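Local coordinates for protein mandalate racemase/muconate lactonizing enzyme (Unidentified, PDB 4E4U) that is a putative mandelate racemase/muconate lactonizing enzyme that probably abstracts a proton next to the carboxylate of its substrate, as relatives in the enolase superfamily do, at residues A221-E225 with H250-P254; F165-Y171 with L205-Q211. All coordinates share one frame; numbering follows the deposited sequence.

Contact 1. Residues A221-E225 with H250-P254; sequences AKRLE and HTSIP
Glu225 OE2 alone is gripped by three donors, two of them, Thr251 OG1 and Ser252 N, from the facing loop. Thr251 OG1 lies 2.7 Å from Glu225 OE2 and donates to its anti lone pair. Lys222 NZ arrives on the syn side, 2.9 Å from Glu225 OE2, forming a salt bridge within one turn of the chain. The third donor, Ser252 N, sits above the carboxylate, 48° out of its plane, and its bond to Glu225 OE2 is longer at 3.3 Å. Approach from three directions should fix the rotation of the carboxylate and probably stabilises its negative charge.

The lysine chain is bent at chi2 (-30°) and again at chi3, which folds the ammonium back so that Lys222 NZ also reaches His250 O at 3.0 Å. Thr251 OG1 works twice: besides donating to the glutamate it accepts from Ile253 N at 3.1 Å, with a nearly straight angle of 170°, closing an ST turn, which probably helps present Ser252 N to the same oxygen. A water 2.7 Å from Ser252 OG donates a weak bond to Glu225 OE1.

Beside this polar cluster the contact is mainly apolar. Ile253 CD1 packs 3.8 Å from Leu224 CB, and Ile253 CG1 meets Glu225 CG at 3.8 Å, while the methyl of Ala221 lies against Thr251.

The contact ties the C-terminal part of helix 214-224 to the loop linking helix 241-249 with strand 255-257. Ala221 and Ile253 both rest on Phe232 of strand 231-233, Leu224 touches Cys191 of helix 181-198, and Lys222 packs on Ser252 of a neighbouring subunit.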
# COMPACT_ATOMS: atom_id res chain seq x y z
N ALA A 221 -19.35 18.42 -3.73
CA ALA A 221 -18.08 19.03 -4.11
C ALA A 221 -17.99 19.28 -5.62
O ALA A 221 -17.53 20.33 -6.05
CB ALA A 221 -16.91 18.18 -3.64
N LYS A 222 -18.45 18.32 -6.43
CA LYS A 222 -18.37 18.49 -7.88
C LYS A 222 -19.16 19.72 -8.34
O LYS A 222 -18.73 20.40 -9.26
CB LYS A 222 -18.82 17.24 -8.64
CG LYS A 222 -18.00 15.97 -8.35
CD LYS A 222 -16.54 16.22 -7.99
CE LYS A 222 -15.64 16.36 -9.21
NZ LYS A 222 -14.20 16.43 -8.79
N ARG A 223 -20.27 20.00 -7.67
CA ARG A 223 -21.09 21.17 -7.98
C ARG A 223 -20.45 22.48 -7.53
O ARG A 223 -20.66 23.52 -8.15
CB ARG A 223 -22.45 21.05 -7.31
CG ARG A 223 -23.36 20.02 -7.95
CD ARG A 223 -24.51 19.75 -7.03
NE ARG A 223 -25.54 18.88 -7.57
CZ ARG A 223 -26.74 19.29 -7.97
NH1 ARG A 223 -27.06 20.58 -7.93
NH2 ARG A 223 -27.63 18.40 -8.39
N LEU A 224 -19.68 22.42 -6.45
CA LEU A 224 -19.11 23.63 -5.86
C LEU A 224 -17.80 24.04 -6.50
O LEU A 224 -17.38 25.20 -6.36
CB LEU A 224 -18.92 23.45 -4.36
CG LEU A 224 -20.19 23.16 -3.56
CD1 LEU A 224 -19.86 23.17 -2.07
CD2 LEU A 224 -21.31 24.14 -3.88
N GLU A 225 -17.14 23.12 -7.20
CA GLU A 225 -15.81 23.40 -7.74
C GLU A 225 -15.76 24.64 -8.64
O GLU A 225 -14.79 25.39 -8.61
CB GLU A 225 -15.22 22.18 -8.45
CG GLU A 225 -14.72 21.12 -7.46
CD GLU A 225 -14.28 19.82 -8.11
OE1 GLU A 225 -14.41 19.66 -9.34
OE2 GLU A 225 -13.82 18.92 -7.37
N HIS A 250 -11.41 13.04 -4.03
CA HIS A 250 -12.32 13.21 -5.16
C HIS A 250 -12.71 14.65 -5.45
O HIS A 250 -13.60 14.89 -6.27
CB HIS A 250 -13.59 12.37 -4.94
CG HIS A 250 -13.40 10.92 -5.26
ND1 HIS A 250 -13.60 10.41 -6.53
CD2 HIS A 250 -13.01 9.87 -4.50
CE1 HIS A 250 -13.35 9.11 -6.53
NE2 HIS A 250 -12.98 8.76 -5.30
N THR A 251 -12.07 15.60 -4.79
CA THR A 251 -12.28 17.01 -5.11
C THR A 251 -10.99 17.81 -5.01
O THR A 251 -10.08 17.50 -4.23
CB THR A 251 -13.38 17.66 -4.23
OG1 THR A 251 -13.59 19.01 -4.66
CG2 THR A 251 -12.98 17.69 -2.76
N SER A 252 -10.93 18.86 -5.83
CA SER A 252 -9.84 19.83 -5.77
C SER A 252 -10.06 20.90 -4.71
O SER A 252 -9.15 21.69 -4.44
CB SER A 252 -9.64 20.48 -7.14
OG SER A 252 -10.88 21.01 -7.61
N ILE A 253 -11.26 20.97 -4.13
CA ILE A 253 -11.51 21.95 -3.08
C ILE A 253 -10.80 21.48 -1.81
O ILE A 253 -10.97 20.33 -1.41
CB ILE A 253 -13.01 22.08 -2.77
CG1 ILE A 253 -13.80 22.41 -4.04
CG2 ILE A 253 -13.24 23.12 -1.67
CD1 ILE A 253 -15.31 22.28 -3.87
N PRO A 254 -10.01 22.36 -1.17
CA PRO A 254 -9.36 21.94 0.08
C PRO A 254 -10.38 21.49 1.13
O PRO A 254 -11.40 22.15 1.29
CB PRO A 254 -8.66 23.22 0.55
CG PRO A 254 -8.38 23.96 -0.71
CD PRO A 254 -9.62 23.72 -1.56
O HOH W 1 -11.71 20.44 -10.09

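Contact 2. Residues F165-Y171 with L205-Q211; sequences FDPAGPY and LFGTHGQ
Asp166 OD2 takes two bonds from the facing segment in the tight part of this contact. His209 ND1 donates to Asp166 OD2 at 2.6 Å, on the anti side, with imidazole and carboxylate nearly coplanar. Gln211, bent at chi2 (91°) to bring its amide between Asp166 and Gly169, gives NE2 to the syn lone pair of Asp166 OD2 at 2.9 Å, its plane turned 84° from the carboxylate. The other N-H runs almost straight (179°) from Gln211 NE2 to Gly169 O at 2.9 Å, and Gln211 OE1 accepts from His209 N, so both ends of the amide are held. Asp166 OD1 closes an Asx turn with Ala168 N. At the strand end, Gly207 N donates to Phe165 O at 2.8 Å, and Pro167 CD packs against Phe206 CZ at 3.6 Å.

Toward the partly exposed side the contact continues as ring packing, His209 belonging to both. Tyr171 and His209 form an offset stack, centroids 4.6 Å apart, and His209 CB lies over the phenol face; Phe82 of a neighbouring subunit meets both rings.

Phe165 and Phe206 pair in parallel, and both loops leave the carboxyl ends of strands 162-165 and 203-206, where enolase-superfamily barrels carry active-site residues.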
# COMPACT_ATOMS: atom_id res chain seq x y z
N PHE A 165 -20.60 30.20 5.26
CA PHE A 165 -22.05 29.97 5.28
C PHE A 165 -22.30 28.47 5.13
O PHE A 165 -21.47 27.76 4.55
CB PHE A 165 -22.77 30.77 4.17
CG PHE A 165 -22.12 30.64 2.82
CD1 PHE A 165 -21.04 31.44 2.48
CD2 PHE A 165 -22.58 29.70 1.91
CE1 PHE A 165 -20.42 31.30 1.24
CE2 PHE A 165 -21.97 29.56 0.67
CZ PHE A 165 -20.89 30.36 0.34
N ASP A 166 -23.42 27.99 5.67
CA ASP A 166 -23.80 26.58 5.53
C ASP A 166 -25.24 26.43 5.04
O ASP A 166 -26.18 26.46 5.83
CB ASP A 166 -23.64 25.81 6.85
CG ASP A 166 -23.97 24.33 6.70
OD1 ASP A 166 -24.28 23.90 5.57
OD2 ASP A 166 -23.93 23.59 7.70
N PRO A 167 -25.41 26.26 3.72
CA PRO A 167 -26.74 26.11 3.13
C PRO A 167 -27.19 24.64 3.00
O PRO A 167 -28.17 24.37 2.30
CB PRO A 167 -26.56 26.74 1.75
CG PRO A 167 -25.15 26.41 1.39
CD PRO A 167 -24.36 26.34 2.69
N ALA A 168 -26.49 23.73 3.67
CA ALA A 168 -26.68 22.30 3.41
C ALA A 168 -27.71 21.59 4.29
O ALA A 168 -27.78 20.37 4.31
CB ALA A 168 -25.35 21.57 3.48
N GLY A 169 -28.54 22.36 5.00
CA GLY A 169 -29.65 21.78 5.73
C GLY A 169 -29.25 21.22 7.08
O GLY A 169 -28.09 21.34 7.50
N PRO A 170 -30.19 20.59 7.79
CA PRO A 170 -29.93 20.14 9.16
C PRO A 170 -28.84 19.09 9.26
O PRO A 170 -28.67 18.23 8.38
CB PRO A 170 -31.26 19.50 9.57
CG PRO A 170 -32.29 20.19 8.71
CD PRO A 170 -31.59 20.37 7.39
N TYR A 171 -28.08 19.18 10.35
CA TYR A 171 -27.20 18.10 10.77
C TYR A 171 -27.89 17.43 11.94
O TYR A 171 -28.34 18.09 12.88
CB TYR A 171 -25.82 18.63 11.14
CG TYR A 171 -25.80 19.91 11.95
CD1 TYR A 171 -25.85 21.15 11.31
CD2 TYR A 171 -25.67 19.89 13.33
CE1 TYR A 171 -25.81 22.32 12.04
CE2 TYR A 171 -25.63 21.06 14.06
CZ TYR A 171 -25.70 22.28 13.41
OH TYR A 171 -25.66 23.46 14.12
N LEU A 205 -16.01 30.20 2.09
CA LEU A 205 -15.75 29.09 3.00
C LEU A 205 -17.05 28.32 3.12
O LEU A 205 -18.04 28.84 3.64
CB LEU A 205 -15.31 29.62 4.37
CG LEU A 205 -14.17 30.63 4.33
CD1 LEU A 205 -13.89 31.18 5.70
CD2 LEU A 205 -12.93 30.00 3.75
N PHE A 206 -17.07 27.10 2.60
CA PHE A 206 -18.31 26.34 2.61
C PHE A 206 -18.39 25.60 3.94
O PHE A 206 -17.73 24.58 4.14
CB PHE A 206 -18.40 25.40 1.41
CG PHE A 206 -19.80 24.95 1.13
CD1 PHE A 206 -20.65 25.73 0.36
CD2 PHE A 206 -20.27 23.76 1.66
CE1 PHE A 206 -21.94 25.32 0.12
CE2 PHE A 206 -21.55 23.35 1.42
CZ PHE A 206 -22.40 24.12 0.65
N GLY A 207 -19.18 26.16 4.86
CA GLY A 207 -19.09 25.81 6.27
C GLY A 207 -20.01 24.72 6.75
O GLY A 207 -20.72 24.88 7.75
N THR A 208 -20.00 23.59 6.04
CA THR A 208 -20.82 22.44 6.41
C THR A 208 -20.48 21.90 7.80
O THR A 208 -19.43 22.23 8.38
CB THR A 208 -20.73 21.34 5.33
OG1 THR A 208 -19.56 21.55 4.52
CG2 THR A 208 -21.94 21.43 4.42
N HIS A 209 -21.39 21.08 8.32
CA HIS A 209 -21.36 20.59 9.71
C HIS A 209 -21.45 19.06 9.76
O HIS A 209 -22.09 18.49 10.64
CB HIS A 209 -22.56 21.16 10.49
CG HIS A 209 -22.43 22.61 10.85
ND1 HIS A 209 -22.77 23.63 9.99
CD2 HIS A 209 -22.05 23.20 12.01
CE1 HIS A 209 -22.59 24.79 10.60
NE2 HIS A 209 -22.15 24.56 11.82
N GLY A 210 -20.82 18.37 8.80
CA GLY A 210 -20.84 16.92 8.80
C GLY A 210 -22.19 16.31 8.48
O GLY A 210 -22.49 15.22 8.96
N GLN A 211 -22.99 16.99 7.66
CA GLN A 211 -24.32 16.48 7.31
C GLN A 211 -24.26 15.18 6.52
O GLN A 211 -25.19 14.37 6.59
CB GLN A 211 -25.09 17.49 6.45
CG GLN A 211 -25.65 18.69 7.18
CD GLN A 211 -24.70 19.87 7.19
OE1 GLN A 211 -23.48 19.70 7.10
NE2 GLN A 211 -25.25 21.07 7.33

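Overall arrangement
Both contacts belong to the barrel domain and lie on the same side of the chain's centre, their own centres about 15 Å apart. The centre of contact 2 is about 15 Å from that of the chain, the centre of contact 1 about 23 Å. They meet directly where Leu224 CD1 packs 3.6 Å from Phe206 CD1, a link from helix 214-224 back to strand 203-206, which precedes it in the chain. Because its loops follow the carboxyl ends of two strands, contact 2 lies toward the barrel mouth, the usual active-site end in this superfamily; contact 1 includes the loop leading into strand 255-257, on that strand's amino-terminal side. The bound dimercaptobutanediol sits among Tyr132, Cys151, Glu154, Asn155 and Leu158, none of which belongs to either contact.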